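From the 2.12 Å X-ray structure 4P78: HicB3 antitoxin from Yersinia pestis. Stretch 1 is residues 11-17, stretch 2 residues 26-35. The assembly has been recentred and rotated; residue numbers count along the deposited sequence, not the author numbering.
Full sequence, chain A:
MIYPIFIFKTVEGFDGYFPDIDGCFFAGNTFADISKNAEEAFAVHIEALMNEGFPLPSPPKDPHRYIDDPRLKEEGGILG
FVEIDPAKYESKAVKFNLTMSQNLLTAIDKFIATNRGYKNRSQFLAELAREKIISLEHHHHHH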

# COMPACT_ATOMS: atom_id res chain seq x y z
N VAL A 11 -15.51 6.30 -9.78
CA VAL A 11 -15.84 6.17 -11.19
C VAL A 11 -14.77 6.86 -12.04
O VAL A 11 -14.36 6.34 -13.08
CB VAL A 11 -17.26 6.72 -11.52
CG1 VAL A 11 -18.27 6.20 -10.51
CG2 VAL A 11 -17.29 8.24 -11.56
N GLU A 12 -14.28 8.01 -11.58
CA GLU A 12 -13.27 8.78 -12.31
C GLU A 12 -11.92 8.06 -12.29
O GLU A 12 -11.24 7.97 -13.32
CB GLU A 12 -13.13 10.19 -11.71
CG GLU A 12 -14.27 11.17 -12.05
CD GLU A 12 -14.32 12.35 -11.08
OE1 GLU A 12 -14.35 12.10 -9.85
OE2 GLU A 12 -14.30 13.52 -11.54
N GLY A 13 -11.55 7.55 -11.12
CA GLY A 13 -10.33 6.78 -10.97
C GLY A 13 -10.17 6.36 -9.52
O GLY A 13 -10.68 5.32 -9.10
N PHE A 14 -9.45 7.17 -8.74
CA PHE A 14 -9.24 6.89 -7.32
C PHE A 14 -9.29 8.14 -6.46
O PHE A 14 -9.01 9.24 -6.93
CB PHE A 14 -7.90 6.20 -7.09
CG PHE A 14 -7.64 5.03 -7.99
CD1 PHE A 14 -8.01 3.75 -7.61
CD2 PHE A 14 -7.02 5.21 -9.22
CE1 PHE A 14 -7.77 2.67 -8.44
CE2 PHE A 14 -6.78 4.13 -10.05
CZ PHE A 14 -7.15 2.86 -9.66
N ASP A 15 -9.61 7.97 -5.18
CA ASP A 15 -9.32 9.01 -4.21
C ASP A 15 -8.85 8.36 -2.91
O ASP A 15 -8.84 7.13 -2.79
CB ASP A 15 -10.53 9.92 -3.99
CG ASP A 15 -11.76 9.18 -3.49
OD1 ASP A 15 -12.88 9.68 -3.74
OD2 ASP A 15 -11.64 8.12 -2.84
N GLY A 16 -8.46 9.18 -1.94
CA GLY A 16 -8.09 8.67 -0.65
C GLY A 16 -7.50 9.73 0.25
O GLY A 16 -7.76 10.92 0.06
N TYR A 17 -6.70 9.30 1.22
CA TYR A 17 -6.15 10.20 2.22
C TYR A 17 -4.86 9.63 2.78
O TYR A 17 -4.54 8.46 2.56
CB TYR A 17 -7.17 10.44 3.35
CG TYR A 17 -7.77 9.15 3.90
CD1 TYR A 17 -7.14 8.45 4.92
CD2 TYR A 17 -8.97 8.65 3.40
CE1 TYR A 17 -7.68 7.27 5.43
CE2 TYR A 17 -9.51 7.47 3.89
CZ TYR A 17 -8.86 6.78 4.90
OH TYR A 17 -9.40 5.62 5.40
N PHE A 26 -7.22 13.60 -1.26
CA PHE A 26 -6.68 13.81 -2.60
C PHE A 26 -7.40 12.87 -3.56
O PHE A 26 -8.11 11.97 -3.12
CB PHE A 26 -5.18 13.55 -2.64
CG PHE A 26 -4.79 12.23 -2.04
CD1 PHE A 26 -4.96 11.06 -2.75
CD2 PHE A 26 -4.30 12.16 -0.75
CE1 PHE A 26 -4.63 9.83 -2.18
CE2 PHE A 26 -3.96 10.95 -0.19
CZ PHE A 26 -4.13 9.79 -0.91
N ALA A 27 -7.19 13.07 -4.86
CA ALA A 27 -7.87 12.26 -5.87
C ALA A 27 -7.12 12.36 -7.18
O ALA A 27 -6.35 13.29 -7.38
CB ALA A 27 -9.33 12.71 -6.05
N GLY A 28 -7.35 11.40 -8.07
CA GLY A 28 -6.69 11.39 -9.36
C GLY A 28 -7.25 10.29 -10.24
O GLY A 28 -7.84 9.32 -9.75
N ASN A 29 -7.04 10.45 -11.54
CA ASN A 29 -7.59 9.54 -12.54
C ASN A 29 -6.68 8.35 -12.81
O ASN A 29 -7.14 7.29 -13.22
CB ASN A 29 -7.87 10.30 -13.84
CG ASN A 29 -8.85 11.44 -13.65
OD1 ASN A 29 -9.75 11.36 -12.81
ND2 ASN A 29 -8.67 12.51 -14.42
N THR A 30 -5.39 8.54 -12.60
CA THR A 30 -4.40 7.49 -12.77
C THR A 30 -3.53 7.44 -11.54
O THR A 30 -3.57 8.37 -10.71
CB THR A 30 -3.50 7.72 -14.00
OG1 THR A 30 -2.66 8.85 -13.76
CG2 THR A 30 -4.35 7.96 -15.26
N PHE A 31 -2.73 6.40 -11.41
CA PHE A 31 -1.88 6.30 -10.24
C PHE A 31 -0.86 7.45 -10.23
O PHE A 31 -0.58 8.03 -9.18
CB PHE A 31 -1.20 4.92 -10.18
CG PHE A 31 -2.16 3.79 -9.85
CD1 PHE A 31 -2.76 3.70 -8.60
CD2 PHE A 31 -2.46 2.81 -10.79
CE1 PHE A 31 -3.65 2.65 -8.29
CE2 PHE A 31 -3.34 1.77 -10.48
CZ PHE A 31 -3.92 1.69 -9.24
N ALA A 32 -0.35 7.82 -11.40
CA ALA A 32 0.57 8.96 -11.49
C ALA A 32 -0.14 10.26 -11.13
O ALA A 32 0.46 11.17 -10.54
CB ALA A 32 1.16 9.05 -12.88
N ASP A 33 -1.41 10.36 -11.50
CA ASP A 33 -2.20 11.55 -11.21
C ASP A 33 -2.43 11.69 -9.70
O ASP A 33 -2.28 12.77 -9.13
CB ASP A 33 -3.53 11.50 -11.95
CG ASP A 33 -4.21 12.85 -12.04
OD1 ASP A 33 -3.50 13.88 -11.97
OD2 ASP A 33 -5.45 12.90 -12.20
N ILE A 34 -2.78 10.58 -9.06
CA ILE A 34 -3.15 10.66 -7.66
C ILE A 34 -1.91 10.84 -6.77
O ILE A 34 -2.01 11.41 -5.68
CB ILE A 34 -4.00 9.44 -7.22
CG1 ILE A 34 -5.02 9.90 -6.17
CG2 ILE A 34 -3.12 8.32 -6.71
CD1 ILE A 34 -5.83 8.80 -5.49
N SER A 35 -0.73 10.39 -7.23
CA SER A 35 0.50 10.65 -6.50
C SER A 35 0.89 12.12 -6.57
O SER A 35 1.37 12.69 -5.58
CB SER A 35 1.63 9.78 -7.02
OG SER A 35 1.38 8.42 -6.68

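A recurring principle of small α/β folds is that a β-ladder fixes the register of two segments while a few large side chains on one face tie the sheet to a following helix. In the HicB3 antitoxin, strand 14-17 runs antiparallel to strand 26-28, and two hydrogen-bonded pairs set the register. Phe-14 N donates to Gly-28 O (2.9 Å) and Gly-28 N returns a bond to Phe-14 O (3.0 Å); two residues along, Gly-16 N reaches Phe-26 O and Phe-26 N reaches Gly-16 O, both at 3.0 Å. Between them lies the non-hydrogen-bonded pair Asp-15 and Ala-27, whose CB atoms sit 3.7 Å apart on the other face from Phe-14 and Phe-26.

Phe-14 covers the most surface, 120 of the 518 Å² buried in total. Its ring forms an offset stack with Phe-31 in the first turn of the helix (centroids 4.6 Å apart, planes at 26°), bringing Phe-14 CZ within 3.5 Å of Phe-31 CZ. Ile-34, one turn on, points toward the strand and places its CD1 3.7 Å from Phe-14 CB, so an aromatic and a branched aliphatic residue together bind helix to sheet.

Phe-26, next in area, turns its ring over the bare backbone of Gly-16. With chi1 near +60°, one ring face covers Gly-16 C, and Phe-26 CE2 lies 3.3 Å from Tyr-17 CA. At Gly-28 the lack of a side chain is needed: an ideal CB on Gly-28 would fall 2.5 Å from Ile-34 N, a clash with the helix backbone.

Beyond the strand, Thr-30 caps the helix, its OG1 accepting from Asp-33 N (3.0 Å), while Asp-33 OD2 accepts from Asn-29 N (3.0 Å). These two bonds, which share Asp-33, brace the turn that carries Phe-31 and Ile-34 to Phe-14.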